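Local structure of aminotransferase, class III (Deinococcus radiodurans, 3I4J) at residues Ala331-Leu336 with Ala419-Ala424; Lys323-Gln328 with Ala412-Leu417; Ala327-Gly332 with Thr349-Gly354; Glu197-Ala202 with Ala206-Pro211. The protein probably acts as a pyridoxal-phosphate-dependent transaminase of class III, moving amino groups between amino donors and carbonyl acceptors. The protein carries 1 engineered substitution. All coordinates share one frame; numbering follows the deposited sequence.

Contact 1. Residues Ala331-Leu336 with Ala419-Ala424; sequences AGLQAL and ALLAGA
Leu333 and Leu336 of helix 318-339 meet Leu421 and Ala422 of helix 411-428 entirely through methyl groups, an instructive case of two helices joined by the ends of their side chains. Over these short segments the axes run in the same general sense, 28° apart, and come no closer than 11.0 Å, a separation that side chains from both helices must span.

The leucine-leucine contacts form the inner part. Leu333 CD2 abuts Leu421 CD2 at 3.5 Å, a tight methyl-methyl approach, and the two side chains cross at about a right angle. Leu421 reaches the meeting point because its CG is anti to the backbone N (chi1 -174°), which sends the branched end toward the other helix. Its CD2 serves a second neighbour as well: Leu336 CD1 lies 4.2 Å from that same Leu421 CD2, so one methyl sits against two leucines a turn apart.

The leucine-alanine contact lies farther along both helices. Here Leu336 CD2 rests 3.8 Å from Ala422 CB, and the long side chain makes up for the short one where the CA atoms of these two residues are 7.2 Å apart.

Beneath the pair, Leu333 and Leu421 both touch Leu403 of strand 400-403, while Leu333 also reaches Val346 of strand 343-349; both helices therefore lie against the small antiparallel sheet. With only carbon in play, the contact draws on shape and the exclusion of water, and has no directional bond to fix the angle between the helices.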
# COMPACT_ATOMS: atom_id res chain seq x y z
N ALA C 331 -23.88 -20.26 16.59
CA ALA C 331 -24.60 -21.26 17.38
C ALA C 331 -23.61 -22.27 17.94
O ALA C 331 -23.75 -22.73 19.07
CB ALA C 331 -25.66 -21.95 16.52
N GLY C 332 -22.62 -22.61 17.13
CA GLY C 332 -21.61 -23.57 17.55
C GLY C 332 -20.75 -23.04 18.69
O GLY C 332 -20.42 -23.78 19.62
N LEU C 333 -20.38 -21.77 18.62
CA LEU C 333 -19.57 -21.16 19.67
C LEU C 333 -20.38 -21.08 20.96
O LEU C 333 -19.84 -21.26 22.05
CB LEU C 333 -19.12 -19.76 19.24
CG LEU C 333 -18.23 -19.66 18.00
CD1 LEU C 333 -18.01 -18.19 17.65
CD2 LEU C 333 -16.89 -20.35 18.26
N GLN C 334 -21.67 -20.79 20.84
CA GLN C 334 -22.53 -20.70 22.01
C GLN C 334 -22.67 -22.08 22.64
O GLN C 334 -22.73 -22.21 23.86
CB GLN C 334 -23.90 -20.12 21.62
CG GLN C 334 -23.81 -18.70 21.04
CD GLN C 334 -25.13 -18.16 20.51
OE1 GLN C 334 -25.89 -18.88 19.87
NE2 GLN C 334 -25.40 -16.88 20.75
N ALA C 335 -22.70 -23.11 21.80
CA ALA C 335 -22.82 -24.48 22.29
C ALA C 335 -21.56 -24.90 23.05
O ALA C 335 -21.62 -25.67 24.00
CB ALA C 335 -23.07 -25.43 21.13
N LEU C 336 -20.41 -24.37 22.63
CA LEU C 336 -19.14 -24.70 23.28
C LEU C 336 -18.99 -24.09 24.67
O LEU C 336 -18.21 -24.59 25.48
CB LEU C 336 -17.96 -24.26 22.40
CG LEU C 336 -17.64 -25.12 21.18
CD1 LEU C 336 -16.58 -24.43 20.33
CD2 LEU C 336 -17.16 -26.49 21.64
N ALA C 419 -14.87 -28.13 15.52
CA ALA C 419 -14.23 -29.29 16.11
C ALA C 419 -12.77 -28.98 16.44
O ALA C 419 -12.26 -29.36 17.50
CB ALA C 419 -14.31 -30.48 15.16
N LEU C 420 -12.10 -28.29 15.52
CA LEU C 420 -10.70 -27.93 15.73
C LEU C 420 -10.57 -26.96 16.90
O LEU C 420 -9.65 -27.06 17.72
CB LEU C 420 -10.13 -27.30 14.46
CG LEU C 420 -10.10 -28.20 13.22
CD1 LEU C 420 -9.63 -27.40 12.02
CD2 LEU C 420 -9.18 -29.40 13.47
N LEU C 421 -11.49 -26.00 16.97
CA LEU C 421 -11.47 -25.02 18.04
C LEU C 421 -11.69 -25.69 19.39
O LEU C 421 -11.04 -25.36 20.38
CB LEU C 421 -12.54 -23.95 17.81
CG LEU C 421 -12.51 -22.79 18.80
CD1 LEU C 421 -11.22 -22.00 18.61
CD2 LEU C 421 -13.72 -21.88 18.57
N ALA C 422 -12.63 -26.64 19.43
CA ALA C 422 -12.94 -27.37 20.65
C ALA C 422 -11.68 -28.10 21.13
O ALA C 422 -11.42 -28.17 22.33
CB ALA C 422 -14.07 -28.36 20.41
N GLY C 423 -10.91 -28.62 20.19
CA GLY C 423 -9.69 -29.32 20.55
C GLY C 423 -8.67 -28.38 21.17
O GLY C 423 -8.01 -28.73 22.15
N ALA C 424 -8.54 -27.19 20.59
CA ALA C 424 -7.61 -26.18 21.09
C ALA C 424 -8.01 -25.75 22.50
O ALA C 424 -7.16 -25.62 23.38
CB ALA C 424 -7.59 -24.97 20.16

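Contact 2. Residues Lys323-Gln328 with Ala412-Leu417; sequences KERGAQ and AEVDGL. Engineered in segment 412-417: Gly416 (natural residue Glu).
Arg325 and Val414 mark the nearest backbone approach, their CA atoms 7.2 Å apart, where helix segments 323-328 and 412-417 run in the same general sense, 30° apart.

Gln328 does most of the bridging. Its CG stands anti to the backbone N (chi1 174°) and the chain beyond is extended, which carries the amide across to Val414; there Gln328 CD lies 3.5 Å from Val414 CG1. The two ends of the amide then do different work. Gln328 OE1 turns back to its own helix and accepts a bond of 2.8 Å from Arg325 NE, almost in line with its C=O bond and near the guanidinium plane. Gln328 NE2 faces Asp415, but at 3.4 Å from Asp415 OD1 the direct bond is weak, and the amide and carboxylate planes stand 79° apart. A water closes the gap, accepting from Gln328 NE2 at 3.1 Å and donating to Asp415 OD1 at 2.6 Å.

The bend at chi2 brings Arg325 CD to 3.9 Å from Val414 CG2, and a second bend at chi3 turns the guanidinium toward Gln328 and Glu324, where Arg325 NH1 forms a salt bridge of 2.8 Å with Glu324 OE2. With an alanine in place of Gln328, Arg325 NE would probably lose this acceptor and Asp415 its amide partner.

The pair sits at the start of helix 411-428, where Gln328 NE2 also binds Ala411 O, while on the inner side Val414 packs against Leu329 of helix 318-339 and Ile409 of the preceding loop.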
# COMPACT_ATOMS: atom_id res chain seq x y z
N LYS C 323 -24.60 -14.85 6.10
CA LYS C 323 -25.70 -14.84 7.07
C LYS C 323 -25.96 -16.25 7.60
O LYS C 323 -26.01 -16.47 8.81
CB LYS C 323 -26.98 -14.30 6.41
CG LYS C 323 -26.87 -12.87 5.91
CD LYS C 323 -28.16 -12.42 5.23
CE LYS C 323 -29.33 -12.37 6.21
NZ LYS C 323 -29.08 -11.41 7.32
N GLU C 324 -26.12 -17.19 6.68
CA GLU C 324 -26.40 -18.58 7.03
C GLU C 324 -25.25 -19.26 7.78
O GLU C 324 -25.44 -19.83 8.85
CB GLU C 324 -26.73 -19.36 5.75
CG GLU C 324 -27.20 -20.79 5.98
CD GLU C 324 -27.65 -21.46 4.69
OE1 GLU C 324 -28.52 -20.88 4.01
OE2 GLU C 324 -27.15 -22.56 4.37
N ARG C 325 -24.05 -19.19 7.21
CA ARG C 325 -22.88 -19.79 7.83
C ARG C 325 -22.51 -19.08 9.13
O ARG C 325 -22.02 -19.71 10.08
CB ARG C 325 -21.71 -19.77 6.85
CG ARG C 325 -21.95 -20.56 5.57
CD ARG C 325 -21.80 -22.06 5.80
NE ARG C 325 -22.89 -22.63 6.59
CZ ARG C 325 -24.12 -22.84 6.12
NH1 ARG C 325 -24.42 -22.54 4.87
NH2 ARG C 325 -25.05 -23.36 6.92
N GLY C 326 -22.74 -17.77 9.18
CA GLY C 326 -22.44 -17.00 10.37
C GLY C 326 -23.33 -17.43 11.52
O GLY C 326 -22.88 -17.57 12.66
N ALA C 327 -24.61 -17.66 11.22
CA ALA C 327 -25.56 -18.11 12.23
C ALA C 327 -25.14 -19.48 12.75
O ALA C 327 -25.16 -19.73 13.96
CB ALA C 327 -26.97 -18.18 11.63
N GLN C 328 -24.76 -20.37 11.84
CA GLN C 328 -24.33 -21.71 12.21
C GLN C 328 -23.09 -21.67 13.11
O GLN C 328 -23.04 -22.34 14.14
CB GLN C 328 -24.01 -22.54 10.96
CG GLN C 328 -23.42 -23.90 11.28
CD GLN C 328 -22.91 -24.63 10.05
OE1 GLN C 328 -22.80 -24.05 8.97
NE2 GLN C 328 -22.58 -25.90 10.21
N ALA C 412 -20.35 -28.08 6.33
CA ALA C 412 -19.50 -29.14 6.86
C ALA C 412 -18.18 -28.56 7.36
O ALA C 412 -17.66 -28.97 8.40
CB ALA C 412 -19.24 -30.20 5.80
N GLU C 413 -17.64 -27.60 6.62
CA GLU C 413 -16.38 -26.97 7.00
C GLU C 413 -16.55 -26.11 8.26
O GLU C 413 -15.61 -25.97 9.05
CB GLU C 413 -15.82 -26.15 5.83
CG GLU C 413 -15.58 -27.01 4.58
CD GLU C 413 -15.12 -26.24 3.37
OE1 GLU C 413 -15.52 -25.06 3.20
OE2 GLU C 413 -14.36 -26.82 2.56
N VAL C 414 -17.74 -25.55 8.47
CA VAL C 414 -17.98 -24.76 9.67
C VAL C 414 -17.92 -25.72 10.87
O VAL C 414 -17.36 -25.40 11.92
CB VAL C 414 -19.36 -24.05 9.64
CG1 VAL C 414 -19.71 -23.52 11.03
CG2 VAL C 414 -19.33 -22.89 8.67
N ASP C 415 -18.49 -26.92 10.71
CA ASP C 415 -18.46 -27.89 11.80
C ASP C 415 -17.03 -28.34 12.06
O ASP C 415 -16.64 -28.57 13.21
CB ASP C 415 -19.35 -29.10 11.49
CG ASP C 415 -20.83 -28.77 11.57
OD1 ASP C 415 -21.21 -27.99 12.47
OD2 ASP C 415 -21.61 -29.30 10.75
N GLY C 416 -16.24 -28.46 11.00
CA GLY C 416 -14.85 -28.87 11.16
C GLY C 416 -14.07 -27.82 11.92
O GLY C 416 -13.23 -28.13 12.77
N LEU C 417 -14.34 -26.56 11.61
CA LEU C 417 -13.68 -25.44 12.28
C LEU C 417 -14.00 -25.52 13.78
O LEU C 417 -13.12 -25.39 14.62
CB LEU C 417 -14.17 -24.12 11.69
CG LEU C 417 -13.61 -22.79 12.21
CD1 LEU C 417 -13.95 -21.68 11.22
CD2 LEU C 417 -14.18 -22.48 13.59
O HOH W 1 -23.60 -26.96 12.93

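Contact 3. Residues Ala327-Gly332 with Thr349-Gly354; sequences AQLLAG and TGLLLG
Leu353 CD2 sits over one face of the peptide between Leu329 and Leu330, 3.6 Å from Leu330 N. That peptide is the flat group of the contact: no ring, amide or other planar side chain meets anything across it, and the remaining partners are aliphatic branches. The same methyl is 3.8 Å from Leu330 CB.

The other branch of Leu353 turns to the preceding residue of the helix, with CD1 3.8 Å from Leu329 CD2. Leu353 thus straddles Leu329 and Leu330, with its second torsion (chi2 93°) well away from a staggered position. Leu329 CD2 also meets Leu351 CD2 at 4.1 Å, the two side chains crossing at about a right angle. One methyl of the helix thus touches both a turn residue and a strand residue of a hairpin, in which Thr349 to Leu352 form a type II' turn, with Gly350 at its second position, between strands 343-349 and 352-357.

Leu329 is shared with helix 411-428, where it touches Val414, Leu417 and Leu418. Were its side chain cut back to an alanine, a gap would probably open between sheet and helices, since Leu351 would lose its partner in this segment and Leu353 one of its two.

What results is a buried helix-on-sheet interface made of leucine; among the hairpin's polar atoms, Leu351 O is bound by Arg239, and Leu353 and Gly354 form backbone bonds with Leu403 and Arg347. Between these segments the fit rests on apolar shape and the exclusion of water, with no polar bond to set the orientation.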
# COMPACT_ATOMS: atom_id res chain seq x y z
N ALA C 327 -24.61 -17.66 11.22
CA ALA C 327 -25.56 -18.11 12.23
C ALA C 327 -25.14 -19.48 12.75
O ALA C 327 -25.16 -19.73 13.96
CB ALA C 327 -26.97 -18.18 11.63
N GLN C 328 -24.76 -20.37 11.84
CA GLN C 328 -24.33 -21.71 12.21
C GLN C 328 -23.09 -21.67 13.11
O GLN C 328 -23.04 -22.34 14.14
CB GLN C 328 -24.01 -22.54 10.96
CG GLN C 328 -23.42 -23.90 11.28
CD GLN C 328 -22.91 -24.63 10.05
OE1 GLN C 328 -22.80 -24.05 8.97
NE2 GLN C 328 -22.58 -25.90 10.21
N LEU C 329 -22.09 -20.88 12.71
CA LEU C 329 -20.87 -20.80 13.50
C LEU C 329 -21.14 -20.18 14.88
O LEU C 329 -20.62 -20.66 15.88
CB LEU C 329 -19.81 -20.00 12.73
CG LEU C 329 -18.38 -19.93 13.30
CD1 LEU C 329 -17.92 -21.29 13.79
CD2 LEU C 329 -17.45 -19.42 12.19
N LEU C 330 -21.95 -19.13 14.93
CA LEU C 330 -22.27 -18.49 16.20
C LEU C 330 -22.95 -19.49 17.14
O LEU C 330 -22.63 -19.55 18.32
CB LEU C 330 -23.19 -17.28 15.99
CG LEU C 330 -23.71 -16.62 17.27
CD1 LEU C 330 -22.54 -16.18 18.15
CD2 LEU C 330 -24.59 -15.42 16.91
N ALA C 331 -23.88 -20.26 16.59
CA ALA C 331 -24.60 -21.26 17.38
C ALA C 331 -23.61 -22.27 17.94
O ALA C 331 -23.75 -22.73 19.07
CB ALA C 331 -25.66 -21.95 16.52
N GLY C 332 -22.62 -22.61 17.13
CA GLY C 332 -21.61 -23.57 17.55
C GLY C 332 -20.75 -23.04 18.69
O GLY C 332 -20.42 -23.78 19.62
N THR C 349 -21.74 -11.30 13.98
CA THR C 349 -22.60 -10.60 13.04
C THR C 349 -22.12 -11.13 11.70
O THR C 349 -21.02 -10.80 11.26
CB THR C 349 -22.41 -9.06 13.09
OG1 THR C 349 -22.69 -8.57 14.40
CG2 THR C 349 -23.35 -8.38 12.12
N GLY C 350 -22.92 -11.98 11.06
CA GLY C 350 -22.49 -12.57 9.81
C GLY C 350 -21.29 -13.45 10.13
O GLY C 350 -21.30 -14.17 11.12
N LEU C 351 -20.24 -13.39 9.31
CA LEU C 351 -19.06 -14.20 9.57
C LEU C 351 -17.90 -13.44 10.22
O LEU C 351 -16.73 -13.69 9.94
CB LEU C 351 -18.59 -14.90 8.28
CG LEU C 351 -19.32 -16.22 7.99
CD1 LEU C 351 -18.93 -16.75 6.61
CD2 LEU C 351 -18.97 -17.24 9.08
N LEU C 352 -18.26 -12.50 11.10
CA LEU C 352 -17.28 -11.76 11.88
C LEU C 352 -17.72 -12.11 13.30
O LEU C 352 -18.75 -11.65 13.78
CB LEU C 352 -17.40 -10.25 11.64
CG LEU C 352 -16.50 -9.38 12.52
CD1 LEU C 352 -15.09 -9.92 12.50
CD2 LEU C 352 -16.52 -7.94 12.03
N LEU C 353 -16.94 -12.96 13.97
CA LEU C 353 -17.30 -13.39 15.31
C LEU C 353 -16.19 -13.18 16.32
O LEU C 353 -15.03 -13.03 15.95
CB LEU C 353 -17.70 -14.88 15.29
CG LEU C 353 -18.79 -15.29 14.30
CD1 LEU C 353 -18.15 -15.76 12.99
CD2 LEU C 353 -19.63 -16.40 14.91
N GLY C 354 -16.55 -13.18 17.60
CA GLY C 354 -15.56 -12.99 18.63
C GLY C 354 -15.84 -13.81 19.87
O GLY C 354 -16.99 -14.11 20.19

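Contact 4. Residues Glu197-Ala202 with Ala206-Pro211; sequences EPVVGA and ALAPAP
Val200 and Leu207 share the main bond where the loop doubles back: Val200 N donates to Leu207 O at 2.9 Å, nearly straight (163°) and in the carbonyl plane. The return link is poorer. Ala206 N reaches Val200 O at 3.0 Å but at a sharply bent angle, a weak bond, and Ala206 CA adds a CH...O contact to that same oxygen. Ala206 has a positive phi (61°), a conformation that goes with the reversal of the chain here.

Other polar atoms are served from outside or from within one segment. Pro198 O, 3.3 Å from Pro209 CD, is hydrogen-bonded to Tyr214 OH, and Ala210 O is bound by Trp249 NE1. Glu197 OE1 pairs with Ser130 OG, while OE2 takes a weak bond from Gly201 N.

Apolar contacts fill in around the bonds. Val200 CB lies 4.0 Å from Leu207 CB, the side chains pointing the same way, and Val200 CG2, beside the backbone N with CG1 anti to it (chi1 180°), covers Leu207 O. One residue earlier in the first segment, Val199 CG2 approaches Ala208 CB, one residue on from Leu207.

One good backbone bond, a weak one and aliphatic cover thus hold a buried, irregular excursion between strand 191-196 and helix 213-224.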
# COMPACT_ATOMS: atom_id res chain seq x y z
N GLU C 197 -16.29 1.81 13.25
CA GLU C 197 -16.43 0.52 12.58
C GLU C 197 -17.85 0.12 12.98
O GLU C 197 -18.16 0.09 14.17
CB GLU C 197 -15.49 -0.53 13.17
CG GLU C 197 -14.00 -0.27 13.04
CD GLU C 197 -13.19 -1.27 13.85
OE1 GLU C 197 -13.06 -1.09 15.08
OE2 GLU C 197 -12.71 -2.25 13.25
N PRO C 198 -18.72 -0.20 12.02
CA PRO C 198 -20.09 -0.58 12.41
C PRO C 198 -20.05 -1.73 13.41
O PRO C 198 -20.76 -1.72 14.43
CB PRO C 198 -20.73 -0.97 11.08
CG PRO C 198 -20.05 -0.05 10.10
CD PRO C 198 -18.59 -0.13 10.55
N VAL C 199 -19.23 -2.73 13.11
CA VAL C 199 -19.03 -3.88 13.98
C VAL C 199 -17.52 -3.83 14.22
O VAL C 199 -16.75 -3.79 13.26
CB VAL C 199 -19.41 -5.20 13.28
CG1 VAL C 199 -19.05 -6.39 14.16
CG2 VAL C 199 -20.91 -5.21 12.99
N VAL C 200 -17.13 -3.81 15.48
CA VAL C 200 -15.72 -3.72 15.85
C VAL C 200 -14.89 -4.94 15.48
O VAL C 200 -15.37 -6.08 15.54
CB VAL C 200 -15.56 -3.43 17.36
CG1 VAL C 200 -14.08 -3.34 17.74
CG2 VAL C 200 -16.27 -2.12 17.71
N GLY C 201 -13.64 -4.70 15.11
CA GLY C 201 -12.75 -5.78 14.73
C GLY C 201 -11.86 -6.26 15.86
O GLY C 201 -12.33 -6.51 16.97
N ALA C 202 -10.57 -6.38 15.58
CA ALA C 202 -9.58 -6.86 16.54
C ALA C 202 -9.60 -6.21 17.92
O ALA C 202 -9.46 -6.91 18.92
CB ALA C 202 -8.18 -6.72 15.93
N ALA C 206 -15.63 -8.42 17.37
CA ALA C 206 -17.02 -8.43 16.93
C ALA C 206 -18.04 -7.70 17.78
O ALA C 206 -19.23 -8.02 17.73
CB ALA C 206 -17.47 -9.87 16.70
N LEU C 207 -17.60 -6.72 18.56
CA LEU C 207 -18.54 -5.95 19.38
C LEU C 207 -19.46 -5.19 18.44
O LEU C 207 -19.00 -4.49 17.54
CB LEU C 207 -17.79 -4.96 20.27
CG LEU C 207 -18.71 -4.07 21.11
CD1 LEU C 207 -19.48 -4.95 22.09
CD2 LEU C 207 -17.89 -3.03 21.86
N ALA C 208 -20.77 -5.33 18.65
CA ALA C 208 -21.74 -4.65 17.81
C ALA C 208 -22.79 -3.94 18.66
O ALA C 208 -23.27 -4.49 19.65
CB ALA C 208 -22.43 -5.65 16.88
N PRO C 209 -23.13 -2.70 18.30
CA PRO C 209 -24.12 -1.91 19.03
C PRO C 209 -25.50 -2.55 18.88
O PRO C 209 -25.71 -3.39 18.00
CB PRO C 209 -24.05 -0.54 18.35
CG PRO C 209 -22.62 -0.49 17.85
CD PRO C 209 -22.46 -1.87 17.28
N ALA C 210 -26.43 -2.15 19.74
CA ALA C 210 -27.79 -2.68 19.70
C ALA C 210 -28.58 -2.03 18.57
O ALA C 210 -28.18 -1.00 18.02
CB ALA C 210 -28.48 -2.42 21.03
N PRO C 211 -29.72 -2.63 18.20
CA PRO C 211 -30.53 -2.05 17.14
C PRO C 211 -30.86 -0.60 17.50
O PRO C 211 -30.96 -0.27 18.69
CB PRO C 211 -31.77 -2.95 17.12
CG PRO C 211 -31.20 -4.29 17.50
CD PRO C 211 -30.28 -3.92 18.65

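Contacts 1 and 2 join the same two helices, 318-339 and 411-428, and both are only partly buried, yet they differ in kind: the methyl contacts of 331-336 with 419-424 give way, toward the helix starts, to amide, guanidinium, carboxylate and water. Contact 3 is buried and leucine-built, and fixes helix 318-339 to the small C-terminal sheet; its Leu353 packs on Leu333 of contact 1, and its Leu329 on Val414 of contact 2. Contact 4, also buried and nearest the centre of the chain, relies instead on backbone bonds within one loop. It meets contact 3 where Ala206 and Val199 pack on residues 352-354, linking that loop to the C-terminal sheet.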